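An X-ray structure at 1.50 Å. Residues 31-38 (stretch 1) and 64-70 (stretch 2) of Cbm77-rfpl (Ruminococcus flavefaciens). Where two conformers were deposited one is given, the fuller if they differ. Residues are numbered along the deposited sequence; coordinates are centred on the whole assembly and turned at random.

Stretch 1, residues 31-38: SKGTATYN
Stretch 2 (64-70) LTLVFAE

The contact between residues 31-38 and 64-70 of Cbm77-rfpl is a small, largely apolar packing of two strands that share no direct hydrogen bond, with two waters linking polar groups at one end. It illustrates a general principle: strands too far apart to pair can still be joined through the side chains that fill the space between them.

The backbone sets the terms. Strand 35-37 and strand 64-68, which begins earlier in the chain, run roughly antiparallel, with 137° between their N-to-C directions and a closest approach of 7.4 Å between their axes, well beyond the spacing of paired strands. The register is fixed where A35 faces A69, their CA atoms 4.7 Å apart. From there the order reverses as expected, so that A35 meets V67 to A69 while Y37 reaches V67 and T65. Extended phi/psi values carry both strands: -127/140 at A35, -113/120 at T36 and -147/125 at Y37, against -119/131 at T65, -126/127 at L66, -117/122 at V67 and -114/167 at F68. The alternation of a strand then sorts the side chains. A35 and Y37 point toward the second stretch and T36 away; T65 and V67 point toward the first, whereas F68 points away.

V67 is the centre of the apolar packing. With chi1 at 179° (t), it places CG2 over one face of the Y37 ring, 3.8 Å from the ring centroid and only 10° off the ring normal, a CH-pi contact in which a methyl group sits against the aromatic electrons. The tyrosine adopts chi1 -176° (t) and chi2 67°, bringing its CD1 to 3.8 Å from V67 CG2. V67 CG1 lies 4.2 Å from A35 CB and also packs against Y37, 4.0 Å from its CB. Farther along the ring, Y37 OH lies 4.0 Å from T65 CG2, a van der Waals contact made by a threonine in the m rotamer (chi1 -60°).

Toward the other end the contacts are between alanine CB atoms and backbone. A35 CB lies 3.7 Å from F68 O, and A69 CB, directed sideways, approaches T34 O at 3.5 Å and K32 O at 3.9 Å. A69 has left the strand, with phi/psi of -68/-37. Before strand 35-37, G33 takes 83/-161, angles that would jam a CB against the carbonyl oxygen of K32; an ideal CB would also lie 4.5 Å from A69 CB.

Water supplies the polar links. One molecule donates to K32 O at 2.7 Å and to E70 OE2 at 2.8 Å, tying a loop carbonyl to a carboxylate whose side chain, at chi1 -65° (m), chi2 85° (p) and chi3 5°, starts away from the first stretch but ends nearer to it. A second water donates to T34 O at 2.8 Å and A69 O at 2.9 Å, bridging two carbonyls that, both being acceptors, could not bond directly. In all, 293 Å² is buried, both sides summed.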

# COMPACT_ATOMS: atom_id res chain seq x y z
N SER A 31 1.04 -14.14 -10.52
CA SER A 31 -0.07 -14.91 -11.07
C SER A 31 -1.44 -14.25 -10.85
O SER A 31 -2.48 -14.90 -11.06
CB SER A 31 -0.04 -16.31 -10.45
OG SER A 31 1.21 -16.92 -10.74
N LYS A 32 -1.43 -12.99 -10.44
CA LYS A 32 -2.63 -12.29 -10.03
C LYS A 32 -2.97 -11.12 -10.92
O LYS A 32 -3.68 -10.18 -10.51
CB LYS A 32 -2.45 -11.81 -8.58
CG LYS A 32 -2.12 -12.91 -7.57
CD LYS A 32 -3.18 -14.01 -7.48
CE LYS A 32 -2.77 -14.99 -6.38
NZ LYS A 32 -3.81 -16.03 -6.31
N GLY A 33 -2.50 -11.16 -12.16
CA GLY A 33 -2.81 -10.08 -13.09
C GLY A 33 -1.90 -8.90 -12.92
O GLY A 33 -0.81 -9.03 -12.39
N THR A 34 -2.35 -7.77 -13.43
CA THR A 34 -1.60 -6.54 -13.42
C THR A 34 -2.35 -5.39 -12.79
O THR A 34 -3.58 -5.45 -12.62
CB THR A 34 -1.22 -6.14 -14.86
OG1 THR A 34 -2.35 -5.80 -15.67
CG2 THR A 34 -0.39 -7.22 -15.53
N ALA A 35 -1.62 -4.34 -12.46
CA ALA A 35 -2.21 -3.05 -12.13
C ALA A 35 -1.55 -1.99 -12.97
O ALA A 35 -0.35 -2.06 -13.22
CB ALA A 35 -2.06 -2.72 -10.67
N THR A 36 -2.34 -1.05 -13.46
CA THR A 36 -1.90 0.02 -14.34
C THR A 36 -2.05 1.30 -13.50
O THR A 36 -3.14 1.62 -13.01
CB THR A 36 -2.80 0.07 -15.58
OG1 THR A 36 -2.79 -1.21 -16.26
CG2 THR A 36 -2.30 1.13 -16.54
N TYR A 37 -0.94 1.98 -13.29
CA TYR A 37 -0.91 3.15 -12.41
C TYR A 37 0.09 4.19 -12.88
O TYR A 37 1.28 3.89 -13.03
CB TYR A 37 -0.54 2.73 -11.00
CG TYR A 37 -0.58 3.87 -10.01
CD1 TYR A 37 -1.79 4.48 -9.67
CD2 TYR A 37 0.58 4.34 -9.39
CE1 TYR A 37 -1.84 5.51 -8.75
CE2 TYR A 37 0.53 5.39 -8.49
CZ TYR A 37 -0.69 5.95 -8.16
OH TYR A 37 -0.79 6.97 -7.25
N ASN A 38 -0.39 5.41 -13.07
CA ASN A 38 0.44 6.50 -13.64
C ASN A 38 1.32 6.06 -14.81
O ASN A 38 2.52 6.28 -14.83
CB ASN A 38 1.29 7.13 -12.52
CG ASN A 38 0.43 7.82 -11.47
OD1 ASN A 38 -0.79 7.97 -11.63
ND2 ASN A 38 1.07 8.25 -10.39
N LEU A 64 -1.93 7.95 2.75
CA LEU A 64 -1.53 6.66 2.24
C LEU A 64 -2.32 6.30 0.97
O LEU A 64 -3.55 6.40 0.97
CB LEU A 64 -1.72 5.58 3.31
CG LEU A 64 -1.41 4.13 2.90
CD1 LEU A 64 0.09 3.86 2.75
CD2 LEU A 64 -2.01 3.17 3.92
N THR A 65 -1.61 5.89 -0.10
CA THR A 65 -2.21 5.37 -1.30
C THR A 65 -1.77 3.95 -1.54
O THR A 65 -0.58 3.63 -1.45
CB THR A 65 -1.81 6.24 -2.53
OG1 THR A 65 -2.24 7.58 -2.35
CG2 THR A 65 -2.36 5.73 -3.84
N LEU A 66 -2.72 3.08 -1.81
CA LEU A 66 -2.52 1.63 -2.04
C LEU A 66 -3.15 1.27 -3.36
O LEU A 66 -4.31 1.60 -3.60
CB LEU A 66 -3.14 0.76 -0.94
CG LEU A 66 -2.67 1.04 0.45
CD1 LEU A 66 -3.54 0.22 1.40
CD2 LEU A 66 -1.20 0.74 0.63
N VAL A 67 -2.40 0.63 -4.26
CA VAL A 67 -2.87 0.34 -5.63
C VAL A 67 -2.93 -1.17 -5.83
O VAL A 67 -1.91 -1.87 -5.64
CB VAL A 67 -1.94 0.96 -6.69
CG1 VAL A 67 -2.41 0.64 -8.11
CG2 VAL A 67 -1.73 2.46 -6.45
N PHE A 68 -4.14 -1.67 -6.17
CA PHE A 68 -4.43 -3.09 -6.35
C PHE A 68 -4.79 -3.43 -7.82
O PHE A 68 -5.10 -2.52 -8.62
CB PHE A 68 -5.61 -3.49 -5.45
CG PHE A 68 -5.38 -3.22 -3.99
CD1 PHE A 68 -5.59 -1.93 -3.46
CD2 PHE A 68 -4.97 -4.25 -3.13
CE1 PHE A 68 -5.43 -1.70 -2.12
CE2 PHE A 68 -4.81 -4.00 -1.77
CZ PHE A 68 -5.03 -2.73 -1.27
N ALA A 69 -4.80 -4.72 -8.14
CA ALA A 69 -5.38 -5.18 -9.42
C ALA A 69 -6.90 -5.00 -9.48
O ALA A 69 -7.47 -4.72 -10.54
CB ALA A 69 -5.02 -6.63 -9.69
N GLU A 70 -7.53 -5.21 -8.32
CA GLU A 70 -8.98 -5.33 -8.22
C GLU A 70 -9.62 -3.94 -8.01
O GLU A 70 -9.25 -3.21 -7.08
CB GLU A 70 -9.30 -6.26 -7.03
CG GLU A 70 -8.83 -7.71 -7.20
CD GLU A 70 -7.38 -7.98 -6.81
OE1 GLU A 70 -6.69 -7.09 -6.31
OE2 GLU A 70 -6.93 -9.13 -7.01
O HOH W 1 -6.11 -10.15 -9.45
O HOH W 2 -6.08 -4.24 -13.00